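Local coordinates for GDP-6-deoxy-D-mannose reductase (Pseudomonas aeruginosa, PDB 6X3B), which probably reduces GDP-4-dehydro-6-deoxy-D-mannose to GDP-rhamnose with NADPH, supplying a sugar nucleotide for the lipopolysaccharide O-antigen, at residues A[74-79]-A[234-239]. Sequence-based numbering, arbitrary orientation.
Sequences PDAVIH and RLLSHG
L236 meets A76 and I78 across the interface between helix 225-238 and strand 76-79, a worked example of how one branched side chain can dock a helix on the face of a sheet. Its CB points from the helix toward the strand, and CG, anti to the carbonyl carbon of L236 (chi1 -64°), carries the fork onward. The two methyls divide the work unequally. CD1 packs against the outer end of I78, 3.7 Å from I78 CD1 and 3.8 Å from I78 CG1. CD2 turns to the start of the strand, where it lies 4.2 Å from A76 CB and, at about the same separation, reaches I78 CG1; the carbonyl O of V77, 4.4 Å from L236 CD2, is a looser neighbour. The leucine thus spans the two alternate residues whose side chains emerge on this face, while V77 points to the other side, against F116 and F120. I78 contributes through its longer branch: with CG1 anti to the carbonyl carbon and chi2 fully extended at 180°, the ethyl arm stretches out to the leucine. This is the layering of a Rossmann-type fold, as expected of the NAD-dependent epimerase/dehydratase family: strand 76-79 runs parallel to its neighbours 23-28 and 119-123, and the helix packs on one face of the sheet, the N-to-C directions of strand 76-79 and helix 234-238 lying at 144°. No hydrogen bond links the two segments; the axes of that strand and helix approach to 10.2 Å, and the contact is wholly apolar between side chains. L25 and L121 from the strands on either side, and W49 from the strand beyond 23-28, also touch L236, and the side chain of I78 lies about 8 Å from the bound NADPH. R172 donates hydrogen bonds to the carbonyl oxygens of L236 and G239.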
loop_
_atom_site.group_PDB
_atom_site.type_symbol
_atom_site.label_atom_id
_atom_site.label_comp_id
_atom_site.label_asym_id
_atom_site.label_seq_id
_atom_site.Cartn_x
_atom_site.Cartn_y
_atom_site.Cartn_z
ATOM N N PRO A 74 -11.285 -21.048 -13.040
ATOM C CA PRO A 74 -10.477 -20.240 -13.960
ATOM C C PRO A 74 -8.999 -20.599 -13.860
ATOM O O PRO A 74 -8.488 -20.929 -12.788
ATOM C CB PRO A 74 -10.740 -18.798 -13.507
ATOM C CG PRO A 74 -11.196 -18.911 -12.085
ATOM C CD PRO A 74 -11.880 -20.252 -11.947
ATOM N N ASP A 75 -8.327 -20.565 -15.012
ATOM C CA ASP A 75 -6.871 -20.594 -15.063
ATOM C C ASP A 75 -6.279 -19.226 -14.789
ATOM O O ASP A 75 -5.108 -19.118 -14.396
ATOM C CB ASP A 75 -6.412 -21.053 -16.440
ATOM C CG ASP A 75 -6.860 -22.444 -16.733
ATOM O OD1 ASP A 75 -6.417 -23.332 -15.993
ATOM O OD2 ASP A 75 -7.688 -22.628 -17.648
ATOM N N ALA A 76 -7.055 -18.185 -15.053
ATOM C CA ALA A 76 -6.580 -16.818 -14.892
ATOM C C ALA A 76 -7.756 -15.940 -14.508
ATOM O O ALA A 76 -8.898 -16.205 -14.881
ATOM C CB ALA A 76 -5.933 -16.283 -16.179
ATOM N N VAL A 77 -7.454 -14.881 -13.774
ATOM C CA VAL A 77 -8.437 -13.915 -13.318
ATOM C C VAL A 77 -7.897 -12.536 -13.653
ATOM O O VAL A 77 -6.712 -12.272 -13.434
ATOM C CB VAL A 77 -8.691 -14.064 -11.806
ATOM C CG1 VAL A 77 -9.644 -12.983 -11.300
ATOM C CG2 VAL A 77 -9.271 -15.458 -11.528
ATOM N N ILE A 78 -8.737 -11.678 -14.230
ATOM C CA ILE A 78 -8.448 -10.250 -14.351
ATOM C C ILE A 78 -9.424 -9.530 -13.443
ATOM O O ILE A 78 -10.646 -9.696 -13.576
ATOM C CB ILE A 78 -8.564 -9.734 -15.790
ATOM C CG1 ILE A 78 -7.604 -10.476 -16.715
ATOM C CG2 ILE A 78 -8.247 -8.214 -15.836
ATOM C CD1 ILE A 78 -7.706 -9.993 -18.130
ATOM N N HIS A 79 -8.894 -8.762 -12.497
ATOM C CA HIS A 79 -9.706 -8.143 -11.466
ATOM C C HIS A 79 -9.794 -6.660 -11.810
ATOM O O HIS A 79 -8.853 -5.903 -11.563
ATOM C CB HIS A 79 -9.098 -8.393 -10.080
ATOM C CG HIS A 79 -9.825 -7.710 -8.960
ATOM N ND1 HIS A 79 -11.201 -7.572 -8.930
ATOM C CD2 HIS A 79 -9.361 -7.109 -7.835
ATOM C CE1 HIS A 79 -11.549 -6.931 -7.825
ATOM N NE2 HIS A 79 -10.452 -6.634 -7.144
ATOM N N ARG A 234 -1.888 -9.887 -23.038
ATOM C CA ARG A 234 -0.487 -10.274 -23.259
ATOM C C ARG A 234 0.262 -10.443 -21.941
ATOM O O ARG A 234 1.180 -11.275 -21.842
ATOM C CB ARG A 234 0.208 -9.245 -24.142
ATOM C CG ARG A 234 -0.404 -9.164 -25.537
ATOM C CD ARG A 234 0.528 -8.501 -26.511
ATOM N NE ARG A 234 1.543 -9.438 -26.949
ATOM C CZ ARG A 234 1.403 -10.256 -27.984
ATOM N NH1 ARG A 234 0.280 -10.240 -28.690
ATOM N NH2 ARG A 234 2.381 -11.095 -28.302
ATOM N N LEU A 235 -0.140 -9.694 -20.912
ATOM C CA LEU A 235 0.417 -9.923 -19.586
ATOM C C LEU A 235 0.034 -11.303 -19.064
ATOM O O LEU A 235 0.880 -12.019 -18.505
ATOM C CB LEU A 235 -0.042 -8.820 -18.630
ATOM C CG LEU A 235 0.750 -7.523 -18.754
ATOM C CD1 LEU A 235 0.109 -6.411 -17.904
ATOM C CD2 LEU A 235 2.195 -7.765 -18.351
ATOM N N LEU A 236 -1.245 -11.688 -19.218
ATOM C CA LEU A 236 -1.657 -13.039 -18.837
ATOM C C LEU A 236 -0.812 -14.082 -19.555
ATOM O O LEU A 236 -0.453 -15.108 -18.969
ATOM C CB LEU A 236 -3.127 -13.279 -19.178
ATOM C CG LEU A 236 -4.180 -12.438 -18.449
ATOM C CD1 LEU A 236 -5.570 -12.901 -18.893
ATOM C CD2 LEU A 236 -4.041 -12.605 -16.941
ATOM N N SER A 237 -0.510 -13.843 -20.832
ATOM C CA SER A 237 0.254 -14.830 -21.594
ATOM C C SER A 237 1.739 -14.813 -21.249
ATOM O O SER A 237 2.381 -15.866 -21.288
ATOM C CB SER A 237 0.101 -14.598 -23.096
ATOM O OG SER A 237 -1.214 -14.882 -23.523
ATOM N N HIS A 238 2.306 -13.648 -20.929
ATOM C CA HIS A 238 3.760 -13.503 -20.941
ATOM C C HIS A 238 4.357 -12.822 -19.713
ATOM O O HIS A 238 5.587 -12.840 -19.571
ATOM C CB HIS A 238 4.218 -12.721 -22.189
ATOM C CG HIS A 238 3.708 -13.279 -23.488
ATOM N ND1 HIS A 238 4.006 -14.559 -23.923
ATOM C CD2 HIS A 238 2.956 -12.716 -24.464
ATOM C CE1 HIS A 238 3.433 -14.765 -25.098
ATOM N NE2 HIS A 238 2.795 -13.662 -25.452
ATOM N N GLY A 239 3.550 -12.216 -18.839
ATOM C CA GLY A 239 4.106 -11.462 -17.724
ATOM C C GLY A 239 4.861 -12.331 -16.730
ATOM O O GLY A 239 4.648 -13.537 -16.603
#